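Local structure of Sso-CP2 metallo-carboxypetidase (Sulfolobus solfataricus, 4MMO) at the interface of chains A and B. The protein acts as a zinc-dependent carboxypeptidase of the M20 family, cutting residues from the C-terminal end of peptides. Coordinates in Å, arbitrary orientation; residue numbers count along the deposited sequence, not the author numbering. Chains: chain A/B, Sso-CP2 metallo-carboxypetidase.

Contact 1: the interface of chains A and B. Residues chain A 295-298; chain B 184, 285, 307, 341.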
loop_
_atom_site.group_PDB
_atom_site.type_symbol
_atom_site.label_atom_id
_atom_site.label_comp_id
_atom_site.label_asym_id
_atom_site.label_seq_id
_atom_site.Cartn_x
_atom_site.Cartn_y
_atom_site.Cartn_z
ATOM N N GLY A 295 -2.183 -13.775 6.551
ATOM C CA GLY A 295 -1.565 -14.993 6.062
ATOM C C GLY A 295 -0.569 -14.744 4.949
ATOM O O GLY A 295 -0.323 -13.601 4.558
ATOM N N SER A 296 0.000 -15.830 4.433
ATOM C CA SER A 296 1.033 -15.758 3.408
ATOM C C SER A 296 0.520 -16.188 2.037
ATOM O O SER A 296 -0.030 -17.279 1.881
ATOM C CB SER A 296 2.216 -16.644 3.797
ATOM N N LYS A 297 0.709 -15.315 1.053
ATOM C CA LYS A 297 0.516 -15.657 -0.349
ATOM C C LYS A 297 1.792 -15.284 -1.083
ATOM O O LYS A 297 2.256 -14.147 -0.994
ATOM C CB LYS A 297 -0.674 -14.904 -0.933
ATOM C CG LYS A 297 -0.751 -14.950 -2.449
ATOM C CD LYS A 297 -1.923 -14.136 -2.965
ATOM C CE LYS A 297 -2.307 -14.545 -4.375
ATOM N NZ LYS A 297 -3.457 -13.749 -4.874
ATOM N N THR A 298 2.355 -16.237 -1.813
ATOM C CA THR A 298 3.667 -16.052 -2.422
ATOM C C THR A 298 3.568 -15.798 -3.928
ATOM O O THR A 298 3.174 -16.671 -4.700
ATOM C CB THR A 298 4.592 -17.256 -2.124
ATOM O OG1 THR A 298 5.801 -17.137 -2.877
ATOM C CG2 THR A 298 3.909 -18.582 -2.460
ATOM N N TYR B 184 9.458 -17.292 5.106
ATOM C CA TYR B 184 8.481 -16.238 4.893
ATOM C C TYR B 184 8.606 -15.228 6.020
ATOM O O TYR B 184 8.678 -15.606 7.186
ATOM C CB TYR B 184 7.065 -16.810 4.860
ATOM C CG TYR B 184 6.118 -15.998 4.010
ATOM C CD1 TYR B 184 5.706 -14.732 4.411
ATOM C CD2 TYR B 184 5.640 -16.494 2.806
ATOM C CE1 TYR B 184 4.843 -13.981 3.633
ATOM C CE2 TYR B 184 4.775 -15.751 2.021
ATOM C CZ TYR B 184 4.380 -14.496 2.441
ATOM O OH TYR B 184 3.518 -13.757 1.663
ATOM N N ASP B 285 6.630 -10.152 -1.893
ATOM C CA ASP B 285 5.304 -10.601 -2.267
ATOM C C ASP B 285 4.288 -9.487 -2.111
ATOM O O ASP B 285 3.224 -9.518 -2.728
ATOM C CB ASP B 285 4.891 -11.777 -1.386
ATOM C CG ASP B 285 5.921 -12.876 -1.380
ATOM O OD1 ASP B 285 5.965 -13.638 -2.367
ATOM O OD2 ASP B 285 6.683 -12.973 -0.395
ATOM N N LYS B 307 5.784 -8.020 2.803
ATOM C CA LYS B 307 5.935 -9.463 2.928
ATOM C C LYS B 307 7.057 -9.946 2.021
ATOM O O LYS B 307 7.139 -9.555 0.857
ATOM C CB LYS B 307 4.621 -10.168 2.586
ATOM C CG LYS B 307 3.537 -9.979 3.643
ATOM C CD LYS B 307 2.155 -10.318 3.103
ATOM C CE LYS B 307 1.057 -10.007 4.113
ATOM N NZ LYS B 307 0.850 -11.105 5.100
ATOM N N HIS B 341 7.570 -17.207 9.473
ATOM C CA HIS B 341 6.910 -18.506 9.523
ATOM C C HIS B 341 7.241 -19.320 8.275
ATOM O O HIS B 341 7.853 -18.813 7.333
ATOM C CB HIS B 341 5.395 -18.338 9.636
ATOM C CG HIS B 341 4.767 -17.704 8.434
ATOM N ND1 HIS B 341 4.471 -16.361 8.368
ATOM C CD2 HIS B 341 4.382 -18.234 7.249
ATOM C CE1 HIS B 341 3.930 -16.088 7.194
ATOM N NE2 HIS B 341 3.866 -17.208 6.497
#
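A:Ser296 lies over one face of the phenol ring of B:Tyr184, its CB 3.4 Å from the ring centroid in a CH-pi contact and shifted toward the rim near CE2 and CZ. The same CB meets the imidazole of B:His341 quite differently, at the edge and in the plane of the ring on its NE2 and CE1 side. The beta-carbon of the serine is thus set between the flat of one ring and the rim of another; its hydroxyl is not modelled. CB of B:Tyr184 packs over a face of the imidazole, toward its rim, which may steady B:His341. With CG anti to the backbone N (chi1 -151°), B:Tyr184 sends its hydroxyl on to the next residue of chain A, where OH donates to the main-chain O of A:Lys297 at 3.0 Å. The donor stands above that carbonyl plane, 65° out of it, while a weak bond from the N of A:Lys297 also reaches OH. Two residues before A:Lys297, the side-chain amine NZ of B:Lys307 donates to the O of A:Gly295 at 2.8 Å, the side chain bending at its last torsion (chi4 -84°) to reach it. B:Asp285 lies alongside A:Thr298, both side chains pointing the same way, its carboxylate OD1 3.3 Å from CA of the threonine. Chain B strands 181-190, 283-290, 303-312 and 337-344 supply these side chains; the chain A partner is the loop leading into strand 299-300, whose hydrogen bonds here run through backbone atoms.

Contact 2: the interface of chains A and B. Residues chain A 198, 201, 206, 208, 299-301; chain B 261, 283-285.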
loop_
_atom_site.group_PDB
_atom_site.type_symbol
_atom_site.label_atom_id
_atom_site.label_comp_id
_atom_site.label_asym_id
_atom_site.label_seq_id
_atom_site.Cartn_x
_atom_site.Cartn_y
_atom_site.Cartn_z
ATOM N N SER A 198 5.909 -16.879 -6.993
ATOM C CA SER A 198 7.219 -16.348 -6.611
ATOM C C SER A 198 8.367 -17.306 -6.910
ATOM O O SER A 198 9.524 -16.895 -6.937
ATOM C CB SER A 198 7.241 -15.947 -5.132
ATOM O OG SER A 198 7.335 -17.078 -4.290
ATOM N N ALA A 201 10.715 -16.085 -9.413
ATOM C CA ALA A 201 11.424 -14.837 -9.103
ATOM C C ALA A 201 12.798 -14.688 -9.774
ATOM O O ALA A 201 13.178 -13.579 -10.157
ATOM C CB ALA A 201 11.559 -14.665 -7.591
ATOM N N ASN A 206 11.074 -7.764 -10.276
ATOM C CA ASN A 206 9.944 -7.568 -9.379
ATOM C C ASN A 206 9.646 -6.063 -9.307
ATOM O O ASN A 206 10.540 -5.271 -9.021
ATOM C CB ASN A 206 10.277 -8.168 -8.003
ATOM C CG ASN A 206 9.195 -7.922 -6.963
ATOM O OD1 ASN A 206 8.822 -6.783 -6.682
ATOM N ND2 ASN A 206 8.697 -9.001 -6.373
ATOM N N CYS A 208 7.705 -4.308 -7.201
ATOM C CA CYS A 208 7.738 -3.761 -5.839
ATOM C C CYS A 208 9.127 -3.257 -5.487
ATOM O O CYS A 208 9.297 -2.113 -5.066
ATOM C CB CYS A 208 7.344 -4.815 -4.807
ATOM S SG CYS A 208 5.854 -5.711 -5.188
ATOM N N ILE A 299 3.923 -14.584 -4.333
ATOM C CA ILE A 299 3.845 -14.188 -5.732
ATOM C C ILE A 299 4.895 -13.154 -6.114
ATOM O O ILE A 299 5.434 -12.457 -5.258
ATOM C CB ILE A 299 2.473 -13.562 -6.066
ATOM C CG1 ILE A 299 2.124 -12.469 -5.051
ATOM C CG2 ILE A 299 1.386 -14.621 -6.086
ATOM C CD1 ILE A 299 1.101 -11.466 -5.554
ATOM N N VAL A 300 5.177 -13.061 -7.409
ATOM C CA VAL A 300 5.806 -11.870 -7.964
ATOM C C VAL A 300 4.678 -11.011 -8.524
ATOM O O VAL A 300 4.045 -11.400 -9.506
ATOM C CB VAL A 300 6.790 -12.188 -9.108
ATOM C CG1 VAL A 300 7.498 -10.911 -9.563
ATOM C CG2 VAL A 300 7.800 -13.229 -8.673
ATOM N N PRO A 301 4.408 -9.846 -7.905
ATOM C CA PRO A 301 3.319 -9.038 -8.464
ATOM C C PRO A 301 3.728 -8.444 -9.801
ATOM O O PRO A 301 4.925 -8.295 -10.050
ATOM C CB PRO A 301 3.122 -7.931 -7.417
ATOM C CG PRO A 301 3.861 -8.409 -6.190
ATOM C CD PRO A 301 5.007 -9.194 -6.727
ATOM N N PHE B 261 4.830 -11.906 -18.560
ATOM C CA PHE B 261 5.699 -10.751 -18.358
ATOM C C PHE B 261 6.259 -10.285 -19.693
ATOM O O PHE B 261 6.571 -11.094 -20.564
ATOM C CB PHE B 261 6.846 -11.083 -17.397
ATOM C CG PHE B 261 6.605 -10.633 -15.978
ATOM C CD1 PHE B 261 5.374 -10.828 -15.370
ATOM C CD2 PHE B 261 7.619 -10.030 -15.247
ATOM C CE1 PHE B 261 5.156 -10.421 -14.065
ATOM C CE2 PHE B 261 7.408 -9.625 -13.944
ATOM C CZ PHE B 261 6.174 -9.819 -13.353
ATOM N N ASN B 283 12.400 -12.301 -2.491
ATOM C CA ASN B 283 11.298 -11.753 -3.263
ATOM C C ASN B 283 10.298 -11.025 -2.382
ATOM O O ASN B 283 9.963 -11.489 -1.290
ATOM C CB ASN B 283 10.593 -12.885 -4.018
ATOM C CG ASN B 283 9.356 -12.416 -4.753
ATOM O OD1 ASN B 283 9.448 -11.798 -5.812
ATOM N ND2 ASN B 283 8.189 -12.718 -4.200
ATOM N N VAL B 284 9.835 -9.877 -2.867
ATOM C CA VAL B 284 8.785 -9.123 -2.200
ATOM C C VAL B 284 7.443 -9.560 -2.756
ATOM O O VAL B 284 7.152 -9.359 -3.933
ATOM C CB VAL B 284 8.943 -7.607 -2.419
ATOM C CG1 VAL B 284 7.769 -6.852 -1.802
ATOM C CG2 VAL B 284 10.254 -7.123 -1.838
ATOM N N ASP B 285 6.630 -10.152 -1.893
ATOM C CA ASP B 285 5.304 -10.601 -2.267
ATOM C C ASP B 285 4.288 -9.487 -2.111
ATOM O O ASP B 285 3.224 -9.518 -2.728
ATOM C CB ASP B 285 4.891 -11.777 -1.386
ATOM C CG ASP B 285 5.921 -12.876 -1.380
ATOM O OD1 ASP B 285 5.965 -13.638 -2.367
ATOM O OD2 ASP B 285 6.683 -12.973 -0.395
#
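B:Asn283 reaches chain A with both ends of its carboxamide, a small example of how the M20 dimerisation region, to which both sets of residues belong, joins two copies of the enzyme. Its CG is anti to the backbone N (chi1 175°), which carries the amide in among A:Asn206, A:Ile299 and A:Ala201. The ND2 donates to the main-chain O of A:Ile299 at 3.0 Å, nearly straight at 161°; the acceptor lies in the plane of the donor amide, although ND2 stands well above the plane of the carbonyl it meets. At the other end OD1 accepts from ND2 of A:Asn206 at 2.9 Å. The two asparagine side chains cross at about a right angle, their amide planes 65° apart. A:Asn206 spends this one amide nitrogen twice, for ND2 also donates to the backbone O of B:Val284 at 2.9 Å, and both acceptors lie close to its amide plane. Its OD1 takes the backbone N of A:Cys208 at 2.8 Å, in the first turn of helix 207-218, a bent second-shell bond that may bias which way the amide faces. An alanine here would probably leave OD1 of B:Asn283 and the O of B:Val284 without their shared donor, and the start of the helix without its side-chain acceptor. B:Val284 adds an apolar touch, CG1 resting 3.7 Å from CB of A:Cys208, whose sulfur forms a disulfide with A:Cys289. CB of A:Ala201 and CG2 of A:Val300 pack near the amide of B:Asn283. The carboxylate OD1 of B:Asp285 accepts from the backbone N of A:Ile299 at 3.0 Å, on its anti side; the O of A:Ile299 also lies close to this oxygen, an unfavourable approach. More loosely, CZ at the edge of the B:Phe261 ring comes near the O of A:Pro301, which lies in the ring plane.

About 11 Å separates the centres of contact 1 and contact 2, and B:Asp285 belongs to both. They follow one continuous stretch of chain A, residues 295-301, which contact 1 meets as a loop and contact 2 as strand 299-300 and the proline after it. On the chain B side strand 283-290 links them, while contact 2 also draws in helix 207-218 and the 3-10 helix 198-203 of chain A. Since the interface is two-fold symmetric, both contacts recur with the chains exchanged. This fits a dimer built through the M20 dimerisation region, with each copy supplying both surfaces.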